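Local coordinates for protein tyrosyl-tRNA synthetase (Pyrococcus horikoshii, PDB 2CYC) that probably catalyses the attachment of tyrosine to its cognate tRNA in two steps, activating the amino acid with ATP and then transferring it to the acceptor end, at residues 175-183 / 207-218; 52-63 / 105-116. All coordinates share one frame; numbering follows the deposited sequence.

Contact 1: 175-183 / 207-218; sequences DIFYQGVTI and HPIVHEGEKLKP. With TYR (tyrosine), chain C.
Tyr-178 swings CG anti to its own N (chi1 -167°), while His-207 sets CG anti to the carbonyl carbon (chi1 -70°); with these torsions the two side chains run side by side and point the same way. CD1 of Tyr-178 lies over one face of the imidazole, offset toward its rim and 3.4 Å from His-207 NE2. The ring planes meet at 49°, an oblique aromatic pair. Beyond the pair, the Tyr-178 hydroxyl bonds to Asp-129 and His-207 ND1 to Thr-133. Replacing His-207 by an alanine would probably uncover the CD1 side of Tyr-178 and leave Thr-133 without its imidazole mate.

Phe-177 turns toward the 207-218 segment. The Ile-209 and Pro-218 side chains each cross that of Phe-177 at about a right angle, meeting the ring obliquely, Ile-209 CG1 at 4.0 Å from Phe-177 CD1 and Pro-218 through CD. Ile-209 CD1 reaches the Val-181 carbonyl, and Thr-182 CG2 meets Ile-209 CG2 at 3.8 Å. Helix 164-178 ends in a Schellman motif at Gly-180, after which the chain passes Pro-218 into strand 183-187, parallel to strand 214-223 in the Rossmann-type sheet of a class I synthetase. A water lies 2.8 Å from Phe-177 O and 2.9 Å from Pro-208 O, placed to bridge the two carbonyls.

On the same helix, Asp-175 OD2 accepts the hydroxyl of the bound tyrosine at 2.5 Å, and Tyr-130 OH bonds to OD1. With no direct hydrogen bond joining the segments, the helix end next to this substrate-binding carboxylate is probably held mainly by apolar and aromatic surfaces.

Contact 2: 52-63 / 105-116; sequences LMAGAKIADFQK and SIEVMGGDPKKV
Asp-112 O is gripped by two donors from opposite faces of its carbonyl plane: Gln-62 NE2 at 2.9 Å, tilted 33° from that plane, and the backbone N of Lys-115. This aspartate sits in the loop after helix 87-108, which closes in a Schellman motif with Gly-110 as C-prime residue, and the loop leads into strand 117-120 of the class I synthetase's nucleotide-binding fold. The Gln-62 amide also takes the N-H of the same aspartate, Asp-112 N to OE1 being 2.8 Å and nearly straight (177°), in the carbonyl plane on a lone pair. One glutamine thus pairs with both backbone polar groups of Asp-112, and bonds at both ends fix the rotation of its amide. Asp-112 OD1 accepts Lys-114 N in an Asx turn and forms a salt bridge with Lys-114 NZ.

Small residues let the backbones close up: Gly-55 and Ile-106 have CA atoms 4.1 Å apart, and a CB on Gly-55 would sit tightly against Ser-105 O. A CB on Gly-111 would crowd Ala-59 CB, which already lies 3.5 Å from Gly-111 N. Ile-58 crosses Ile-106 at about a right angle, CD1 to CD1, while its CG2 meets Val-116 CG2. Met-109, bent at chi2 and chi3, lies across helix 48-63, its SD meeting Leu-52 CD2 at 3.9 Å and its CE reaching Ala-56 CB at 3.8 Å.

Overall arrangement
Both contacts belong to the class I synthetase fold, yet they join different elements. Contact 1 is the more buried and borders the tyrosine pocket: it sets the end of helix 164-178 against the hairpin formed by strands 209-211 and 214-223. Contact 2 is partly buried, with exposed lysines at its margin, and packs helix 48-63 against the end of helix 87-108 before strand 117-120; its Ile-58 side chain is about 12 Å from the bound tyrosine. Their chemistry differs accordingly: aromatic and aliphatic surfaces with a water between backbones in the first, direct side-chain-to-backbone bonds and glycine-permitted backbone approach in the second. Their centres stand about 23 Å apart, but their nearest atoms come within about 4 Å without touching.

Contact 1: 175-183 / 207-218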
loop_
_atom_site.group_PDB
_atom_site.type_symbol
_atom_site.label_atom_id
_atom_site.label_comp_id
_atom_site.label_asym_id
_atom_site.label_seq_id
_atom_site.Cartn_x
_atom_site.Cartn_y
_atom_site.Cartn_z
ATOM N N ASP A 175 3.832 -11.294 3.691
ATOM C CA ASP A 175 4.453 -11.944 4.838
ATOM C C ASP A 175 4.723 -13.406 4.518
ATOM O O ASP A 175 5.717 -13.982 4.969
ATOM C CB ASP A 175 3.538 -11.898 6.067
ATOM C CG ASP A 175 3.326 -10.501 6.589
ATOM O OD1 ASP A 175 4.179 -9.629 6.327
ATOM O OD2 ASP A 175 2.312 -10.287 7.279
ATOM N N ILE A 176 3.816 -14.010 3.755
ATOM C CA ILE A 176 3.963 -15.409 3.399
ATOM C C ILE A 176 5.152 -15.639 2.470
ATOM O O ILE A 176 6.035 -16.455 2.752
ATOM C CB ILE A 176 2.661 -15.953 2.726
ATOM C CG1 ILE A 176 1.554 -16.078 3.783
ATOM C CG2 ILE A 176 2.939 -17.299 2.042
ATOM C CD1 ILE A 176 0.163 -16.340 3.223
ATOM N N PHE A 177 5.191 -14.903 1.370
ATOM C CA PHE A 177 6.264 -15.091 0.409
ATOM C C PHE A 177 7.625 -14.615 0.868
ATOM O O PHE A 177 8.629 -15.253 0.575
ATOM C CB PHE A 177 5.858 -14.457 -0.919
ATOM C CG PHE A 177 4.689 -15.148 -1.547
ATOM C CD1 PHE A 177 4.855 -16.390 -2.170
ATOM C CD2 PHE A 177 3.407 -14.629 -1.418
ATOM C CE1 PHE A 177 3.754 -17.109 -2.646
ATOM C CE2 PHE A 177 2.293 -15.341 -1.890
ATOM C CZ PHE A 177 2.470 -16.585 -2.503
ATOM N N TYR A 178 7.660 -13.521 1.623
ATOM C CA TYR A 178 8.931 -13.004 2.099
ATOM C C TYR A 178 9.641 -13.975 3.044
ATOM O O TYR A 178 10.866 -14.064 3.035
ATOM C CB TYR A 178 8.737 -11.673 2.816
ATOM C CG TYR A 178 10.042 -10.955 3.038
ATOM C CD1 TYR A 178 10.653 -10.252 1.999
ATOM C CD2 TYR A 178 10.677 -10.992 4.277
ATOM C CE1 TYR A 178 11.860 -9.597 2.191
ATOM C CE2 TYR A 178 11.882 -10.345 4.482
ATOM C CZ TYR A 178 12.464 -9.645 3.434
ATOM O OH TYR A 178 13.633 -8.967 3.641
ATOM N N GLN A 179 8.878 -14.696 3.862
ATOM C CA GLN A 179 9.462 -15.655 4.799
ATOM C C GLN A 179 9.585 -17.063 4.191
ATOM O O GLN A 179 9.991 -17.999 4.878
ATOM C CB GLN A 179 8.612 -15.729 6.077
ATOM C CG GLN A 179 8.353 -14.373 6.745
ATOM C CD GLN A 179 7.460 -14.482 7.969
ATOM O OE1 GLN A 179 7.928 -14.735 9.089
ATOM N NE2 GLN A 179 6.160 -14.304 7.760
ATOM N N GLY A 180 9.233 -17.201 2.913
ATOM C CA GLY A 180 9.299 -18.493 2.242
ATOM C C GLY A 180 8.326 -19.511 2.816
ATOM O O GLY A 180 8.602 -20.711 2.826
ATOM N N VAL A 181 7.170 -19.045 3.281
ATOM C CA VAL A 181 6.179 -19.936 3.880
ATOM C C VAL A 181 5.488 -20.890 2.891
ATOM O O VAL A 181 4.881 -20.451 1.914
ATOM C CB VAL A 181 5.108 -19.105 4.642
ATOM C CG1 VAL A 181 4.027 -20.009 5.194
ATOM C CG2 VAL A 181 5.774 -18.331 5.777
ATOM N N THR A 182 5.595 -22.198 3.142
ATOM C CA THR A 182 4.960 -23.201 2.278
ATOM C C THR A 182 3.760 -23.825 2.994
ATOM O O THR A 182 2.932 -24.490 2.374
ATOM C CB THR A 182 5.957 -24.329 1.859
ATOM O OG1 THR A 182 6.625 -24.841 3.019
ATOM C CG2 THR A 182 6.989 -23.799 0.863
ATOM N N ILE A 183 3.691 -23.627 4.309
ATOM C CA ILE A 183 2.565 -24.117 5.106
ATOM C C ILE A 183 1.960 -22.877 5.774
ATOM O O ILE A 183 2.376 -22.482 6.871
ATOM C CB ILE A 183 3.012 -25.126 6.212
ATOM C CG1 ILE A 183 3.705 -26.343 5.583
ATOM C CG2 ILE A 183 1.799 -25.571 7.043
ATOM C CD1 ILE A 183 2.848 -27.138 4.601
ATOM N N HIS A 207 9.843 -12.558 -4.564
ATOM C CA HIS A 207 9.805 -13.589 -3.543
ATOM C C HIS A 207 8.949 -14.812 -3.837
ATOM O O HIS A 207 8.158 -15.250 -3.006
ATOM C CB HIS A 207 9.449 -12.988 -2.181
ATOM C CG HIS A 207 10.540 -12.134 -1.617
ATOM N ND1 HIS A 207 10.654 -10.790 -1.899
ATOM C CD2 HIS A 207 11.627 -12.456 -0.876
ATOM C CE1 HIS A 207 11.765 -10.319 -1.357
ATOM N NE2 HIS A 207 12.374 -11.311 -0.732
ATOM N N PRO A 208 9.083 -15.370 -5.046
ATOM C CA PRO A 208 8.276 -16.564 -5.310
ATOM C C PRO A 208 8.943 -17.675 -4.489
ATOM O O PRO A 208 10.031 -17.484 -3.960
ATOM C CB PRO A 208 8.454 -16.784 -6.813
ATOM C CG PRO A 208 9.851 -16.239 -7.075
ATOM C CD PRO A 208 9.844 -14.956 -6.241
ATOM N N ILE A 209 8.287 -18.815 -4.358
ATOM C CA ILE A 209 8.865 -19.931 -3.628
ATOM C C ILE A 209 9.394 -20.857 -4.722
ATOM O O ILE A 209 8.617 -21.481 -5.446
ATOM C CB ILE A 209 7.795 -20.644 -2.776
ATOM C CG1 ILE A 209 7.221 -19.647 -1.757
ATOM C CG2 ILE A 209 8.403 -21.864 -2.083
ATOM C CD1 ILE A 209 6.129 -20.194 -0.875
ATOM N N VAL A 210 10.715 -20.914 -4.860
ATOM C CA VAL A 210 11.335 -21.726 -5.897
ATOM C C VAL A 210 11.962 -22.997 -5.363
ATOM O O VAL A 210 12.747 -22.978 -4.410
ATOM C CB VAL A 210 12.432 -20.934 -6.658
ATOM C CG1 VAL A 210 12.997 -21.781 -7.796
ATOM C CG2 VAL A 210 11.851 -19.644 -7.210
ATOM N N HIS A 211 11.593 -24.115 -5.974
ATOM C CA HIS A 211 12.157 -25.388 -5.573
ATOM C C HIS A 211 12.458 -26.176 -6.828
ATOM O O HIS A 211 11.569 -26.427 -7.646
ATOM C CB HIS A 211 11.194 -26.175 -4.681
ATOM C CG HIS A 211 11.766 -27.467 -4.182
ATOM N ND1 HIS A 211 12.816 -27.522 -3.288
ATOM C CD2 HIS A 211 11.462 -28.753 -4.484
ATOM C CE1 HIS A 211 13.133 -28.784 -3.061
ATOM N NE2 HIS A 211 12.328 -29.551 -3.774
ATOM N N GLU A 212 13.723 -26.540 -6.987
ATOM C CA GLU A 212 14.160 -27.314 -8.142
ATOM C C GLU A 212 13.629 -26.746 -9.453
ATOM O O GLU A 212 13.045 -27.460 -10.267
ATOM C CB GLU A 212 13.733 -28.773 -7.971
ATOM C CG GLU A 212 14.146 -29.323 -6.619
ATOM C CD GLU A 212 13.863 -30.802 -6.451
ATOM O OE1 GLU A 212 12.836 -31.286 -6.978
ATOM O OE2 GLU A 212 14.666 -31.475 -5.768
ATOM N N GLY A 213 13.836 -25.444 -9.635
ATOM C CA GLY A 213 13.407 -24.771 -10.842
ATOM C C GLY A 213 11.924 -24.471 -10.967
ATOM O O GLY A 213 11.497 -23.904 -11.968
ATOM N N GLU A 214 11.127 -24.831 -9.969
ATOM C CA GLU A 214 9.695 -24.575 -10.062
ATOM C C GLU A 214 9.141 -23.607 -9.018
ATOM O O GLU A 214 9.548 -23.624 -7.850
ATOM C CB GLU A 214 8.923 -25.897 -9.980
ATOM C CG GLU A 214 9.260 -26.884 -11.094
ATOM C CD GLU A 214 8.845 -26.395 -12.477
ATOM O OE1 GLU A 214 9.158 -27.087 -13.466
ATOM O OE2 GLU A 214 8.203 -25.325 -12.577
ATOM N N LYS A 215 8.207 -22.762 -9.451
ATOM C CA LYS A 215 7.569 -21.822 -8.544
ATOM C C LYS A 215 6.437 -22.590 -7.881
ATOM O O LYS A 215 5.563 -23.132 -8.555
ATOM C CB LYS A 215 7.016 -20.612 -9.302
ATOM C CG LYS A 215 8.090 -19.609 -9.705
ATOM C CD LYS A 215 7.483 -18.370 -10.363
ATOM C CE LYS A 215 8.565 -17.376 -10.763
ATOM N NZ LYS A 215 7.976 -16.125 -11.319
ATOM N N LEU A 216 6.466 -22.638 -6.558
ATOM C CA LEU A 216 5.465 -23.367 -5.802
ATOM C C LEU A 216 4.344 -22.495 -5.269
ATOM O O LEU A 216 4.468 -21.278 -5.184
ATOM C CB LEU A 216 6.118 -24.071 -4.614
ATOM C CG LEU A 216 7.310 -24.989 -4.862
ATOM C CD1 LEU A 216 7.792 -25.524 -3.512
ATOM C CD2 LEU A 216 6.915 -26.131 -5.806
ATOM N N LYS A 217 3.248 -23.151 -4.910
ATOM C CA LYS A 217 2.100 -22.494 -4.318
ATOM C C LYS A 217 2.105 -22.953 -2.867
ATOM O O LYS A 217 2.250 -24.141 -2.586
ATOM C CB LYS A 217 0.797 -22.944 -4.986
ATOM C CG LYS A 217 0.642 -22.439 -6.412
ATOM C CD LYS A 217 -0.657 -22.902 -7.045
ATOM C CE LYS A 217 -0.736 -22.423 -8.494
ATOM N NZ LYS A 217 -2.018 -22.773 -9.168
ATOM N N PRO A 218 1.982 -22.020 -1.924
ATOM C CA PRO A 218 1.982 -22.479 -0.538
ATOM C C PRO A 218 0.691 -23.243 -0.268
ATOM O O PRO A 218 -0.313 -23.039 -0.953
ATOM C CB PRO A 218 2.042 -21.177 0.259
ATOM C CG PRO A 218 1.294 -20.211 -0.640
ATOM C CD PRO A 218 1.861 -20.554 -2.002
HETATM N N TYR C . -5.004 -11.100 10.053
HETATM C CA TYR C . -4.612 -11.973 11.200
HETATM C C TYR C . -5.648 -11.881 12.319
HETATM O O TYR C . -6.542 -11.011 12.228
HETATM C CB TYR C . -3.231 -11.559 11.732
HETATM C CG TYR C . -2.110 -11.764 10.730
HETATM C CD1 TYR C . -1.811 -13.033 10.237
HETATM C CD2 TYR C . -1.347 -10.685 10.274
HETATM C CE1 TYR C . -0.775 -13.225 9.305
HETATM C CE2 TYR C . -0.312 -10.865 9.358
HETATM C CZ TYR C . -0.033 -12.131 8.873
HETATM O OH TYR C . 0.988 -12.298 7.952
HETATM O OXT TYR C . -5.552 -12.675 13.275
HETATM O O HOH W 1 9.987 -17.048 -1.123
#

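Contact 2: 52-63 / 105-116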
loop_
_atom_site.group_PDB
_atom_site.type_symbol
_atom_site.label_atom_id
_atom_site.label_comp_id
_atom_site.label_asym_id
_atom_site.label_seq_id
_atom_site.Cartn_x
_atom_site.Cartn_y
_atom_site.Cartn_z
ATOM N N LEU A 52 -5.014 -22.603 22.204
ATOM C CA LEU A 52 -5.186 -24.048 22.060
ATOM C C LEU A 52 -5.287 -24.599 20.643
ATOM O O LEU A 52 -4.614 -25.569 20.313
ATOM C CB LEU A 52 -6.392 -24.524 22.885
ATOM C CG LEU A 52 -6.367 -24.063 24.347
ATOM C CD1 LEU A 52 -7.323 -24.928 25.150
ATOM C CD2 LEU A 52 -4.945 -24.165 24.921
ATOM N N MET A 53 -6.117 -23.997 19.803
ATOM C CA MET A 53 -6.260 -24.501 18.446
ATOM C C MET A 53 -4.982 -24.283 17.636
ATOM O O MET A 53 -4.515 -25.190 16.952
ATOM C CB MET A 53 -7.466 -23.844 17.774
ATOM C CG MET A 53 -8.774 -24.087 18.537
ATOM S SD MET A 53 -9.283 -25.845 18.579
ATOM C CE MET A 53 -8.591 -26.380 20.134
ATOM N N ALA A 54 -4.407 -23.088 17.711
ATOM C CA ALA A 54 -3.162 -22.826 16.987
ATOM C C ALA A 54 -2.054 -23.702 17.585
ATOM O O ALA A 54 -1.242 -24.274 16.870
ATOM C CB ALA A 54 -2.779 -21.353 17.107
ATOM N N GLY A 55 -2.042 -23.798 18.910
ATOM C CA GLY A 55 -1.042 -24.592 19.596
ATOM C C GLY A 55 -1.114 -26.045 19.199
ATOM O O GLY A 55 -0.081 -26.679 18.973
ATOM N N ALA A 56 -2.332 -26.579 19.118
ATOM C CA ALA A 56 -2.516 -27.970 18.716
ATOM C C ALA A 56 -1.941 -28.203 17.312
ATOM O O ALA A 56 -1.222 -29.173 17.089
ATOM C CB ALA A 56 -3.986 -28.328 18.742
ATOM N N LYS A 57 -2.236 -27.314 16.364
ATOM C CA LYS A 57 -1.712 -27.507 15.011
ATOM C C LYS A 57 -0.191 -27.356 14.960
ATOM O O LYS A 57 0.490 -28.102 14.251
ATOM C CB LYS A 57 -2.365 -26.538 14.013
ATOM C CG LYS A 57 -3.838 -26.819 13.725
ATOM C CD LYS A 57 -4.135 -28.328 13.609
ATOM C CE LYS A 57 -3.338 -29.001 12.487
ATOM N NZ LYS A 57 -3.477 -30.486 12.535
ATOM N N ILE A 58 0.341 -26.386 15.702
ATOM C CA ILE A 58 1.775 -26.195 15.719
ATOM C C ILE A 58 2.419 -27.504 16.193
ATOM O O ILE A 58 3.412 -27.963 15.613
ATOM C CB ILE A 58 2.153 -25.007 16.628
ATOM C CG1 ILE A 58 1.873 -23.690 15.875
ATOM C CG2 ILE A 58 3.610 -25.093 17.024
ATOM C CD1 ILE A 58 1.896 -22.443 16.772
ATOM N N ALA A 59 1.831 -28.123 17.216
ATOM C CA ALA A 59 2.346 -29.390 17.732
ATOM C C ALA A 59 2.289 -30.457 16.643
ATOM O O ALA A 59 3.250 -31.205 16.449
ATOM C CB ALA A 59 1.533 -29.847 18.959
ATOM N N ASP A 60 1.160 -30.534 15.937
ATOM C CA ASP A 60 1.014 -31.518 14.865
ATOM C C ASP A 60 2.047 -31.302 13.769
ATOM O O ASP A 60 2.666 -32.260 13.284
ATOM C CB ASP A 60 -0.376 -31.448 14.217
ATOM C CG ASP A 60 -1.492 -31.830 15.168
ATOM O OD1 ASP A 60 -1.237 -32.579 16.135
ATOM O OD2 ASP A 60 -2.636 -31.394 14.931
ATOM N N PHE A 61 2.221 -30.041 13.372
ATOM C CA PHE A 61 3.156 -29.719 12.305
ATOM C C PHE A 61 4.587 -30.126 12.661
ATOM O O PHE A 61 5.295 -30.700 11.829
ATOM C CB PHE A 61 3.089 -28.216 11.944
ATOM C CG PHE A 61 1.734 -27.762 11.420
ATOM C CD1 PHE A 61 0.936 -28.619 10.655
ATOM C CD2 PHE A 61 1.270 -26.471 11.672
ATOM C CE1 PHE A 61 -0.304 -28.197 10.146
ATOM C CE2 PHE A 61 0.026 -26.032 11.170
ATOM C CZ PHE A 61 -0.762 -26.901 10.404
ATOM N N GLN A 62 5.007 -29.839 13.891
ATOM C CA GLN A 62 6.352 -30.190 14.332
ATOM C C GLN A 62 6.561 -31.701 14.157
ATOM O O GLN A 62 7.587 -32.131 13.625
ATOM C CB GLN A 62 6.568 -29.813 15.812
ATOM C CG GLN A 62 6.537 -28.313 16.135
ATOM C CD GLN A 62 6.917 -28.020 17.594
ATOM O OE1 GLN A 62 6.404 -28.648 18.524
ATOM N NE2 GLN A 62 7.815 -27.063 17.793
ATOM N N LYS A 63 5.582 -32.501 14.584
ATOM C CA LYS A 63 5.700 -33.960 14.469
ATOM C C LYS A 63 5.785 -34.446 13.032
ATOM O O LYS A 63 6.304 -35.532 12.761
ATOM C CB LYS A 63 4.527 -34.660 15.164
ATOM C CG LYS A 63 4.582 -34.587 16.675
ATOM C CD LYS A 63 3.450 -35.379 17.319
ATOM C CE LYS A 63 3.446 -35.212 18.842
ATOM N NZ LYS A 63 3.219 -33.796 19.266
ATOM N N SER A 105 0.864 -22.125 25.587
ATOM C CA SER A 105 -0.296 -22.755 24.964
ATOM C C SER A 105 0.180 -23.913 24.097
ATOM O O SER A 105 -0.406 -24.989 24.108
ATOM C CB SER A 105 -1.062 -21.751 24.106
ATOM O OG SER A 105 -1.698 -20.780 24.916
ATOM N N ILE A 106 1.253 -23.681 23.347
ATOM C CA ILE A 106 1.824 -24.710 22.483
ATOM C C ILE A 106 2.254 -25.891 23.356
ATOM O O ILE A 106 2.030 -27.052 23.024
ATOM C CB ILE A 106 3.049 -24.154 21.720
ATOM C CG1 ILE A 106 2.583 -23.113 20.697
ATOM C CG2 ILE A 106 3.813 -25.284 21.046
ATOM C CD1 ILE A 106 3.691 -22.259 20.145
ATOM N N GLU A 107 2.851 -25.574 24.491
ATOM C CA GLU A 107 3.320 -26.590 25.407
ATOM C C GLU A 107 2.206 -27.482 25.959
ATOM O O GLU A 107 2.339 -28.702 25.932
ATOM C CB GLU A 107 4.076 -25.918 26.539
ATOM C CG GLU A 107 4.638 -26.852 27.567
ATOM C CD GLU A 107 5.405 -26.088 28.615
ATOM O OE1 GLU A 107 6.518 -25.610 28.304
ATOM O OE2 GLU A 107 4.884 -25.946 29.741
ATOM N N VAL A 108 1.107 -26.903 26.447
ATOM C CA VAL A 108 0.031 -27.749 26.971
ATOM C C VAL A 108 -0.654 -28.564 25.887
ATOM O O VAL A 108 -1.284 -29.578 26.182
ATOM C CB VAL A 108 -1.063 -26.954 27.721
ATOM C CG1 VAL A 108 -0.446 -26.188 28.884
ATOM C CG2 VAL A 108 -1.786 -26.035 26.765
ATOM N N MET A 109 -0.550 -28.127 24.636
ATOM C CA MET A 109 -1.162 -28.884 23.545
ATOM C C MET A 109 -0.168 -29.916 23.015
ATOM O O MET A 109 -0.376 -30.510 21.961
ATOM C CB MET A 109 -1.620 -27.952 22.416
ATOM C CG MET A 109 -2.718 -26.986 22.847
ATOM S SD MET A 109 -4.048 -27.828 23.782
ATOM C CE MET A 109 -4.925 -28.662 22.440
ATOM N N GLY A 110 0.924 -30.113 23.750
ATOM C CA GLY A 110 1.904 -31.110 23.350
ATOM C C GLY A 110 3.000 -30.723 22.379
ATOM O O GLY A 110 3.725 -31.588 21.888
ATOM N N GLY A 111 3.125 -29.438 22.076
ATOM C CA GLY A 111 4.174 -29.023 21.164
ATOM C C GLY A 111 5.407 -28.622 21.957
ATOM O O GLY A 111 5.352 -28.525 23.177
ATOM N N ASP A 112 6.516 -28.401 21.266
ATOM C CA ASP A 112 7.765 -27.994 21.908
ATOM C C ASP A 112 8.020 -26.535 21.545
ATOM O O ASP A 112 8.489 -26.231 20.449
ATOM C CB ASP A 112 8.928 -28.858 21.408
ATOM C CG ASP A 112 10.258 -28.487 22.055
ATOM O OD1 ASP A 112 10.325 -27.466 22.783
ATOM O OD2 ASP A 112 11.242 -29.221 21.825
ATOM N N PRO A 113 7.719 -25.614 22.469
ATOM C CA PRO A 113 7.891 -24.167 22.291
ATOM C C PRO A 113 9.310 -23.770 21.900
ATOM O O PRO A 113 9.510 -22.815 21.145
ATOM C CB PRO A 113 7.516 -23.602 23.662
ATOM C CG PRO A 113 6.629 -24.651 24.251
ATOM C CD PRO A 113 7.313 -25.920 23.851
ATOM N N LYS A 114 10.288 -24.504 22.424
ATOM C CA LYS A 114 11.693 -24.218 22.153
ATOM C C LYS A 114 12.053 -24.421 20.686
ATOM O O LYS A 114 13.066 -23.915 20.207
ATOM C CB LYS A 114 12.585 -25.103 23.031
ATOM C CG LYS A 114 12.369 -24.890 24.526
ATOM C CD LYS A 114 13.087 -25.948 25.366
ATOM C CE LYS A 114 12.554 -27.358 25.090
ATOM N NZ LYS A 114 11.099 -27.524 25.412
ATOM N N LYS A 115 11.222 -25.162 19.967
ATOM C CA LYS A 115 11.508 -25.405 18.568
ATOM C C LYS A 115 10.603 -24.582 17.665
ATOM O O LYS A 115 10.523 -24.822 16.467
ATOM C CB LYS A 115 11.383 -26.895 18.258
ATOM C CG LYS A 115 12.416 -27.755 18.990
ATOM C CD LYS A 115 12.270 -29.221 18.610
ATOM C CE LYS A 115 13.235 -30.104 19.389
ATOM N NZ LYS A 115 14.647 -29.686 19.185
ATOM N N VAL A 116 9.923 -23.606 18.252
ATOM C CA VAL A 116 9.047 -22.728 17.492
ATOM C C VAL A 116 9.756 -21.384 17.300
ATOM O O VAL A 116 10.268 -20.806 18.253
ATOM C CB VAL A 116 7.702 -22.488 18.235
ATOM C CG1 VAL A 116 6.875 -21.456 17.489
ATOM C CG2 VAL A 116 6.920 -23.797 18.360
HETATM O O HOH W 2 3.599 -34.262 22.552
#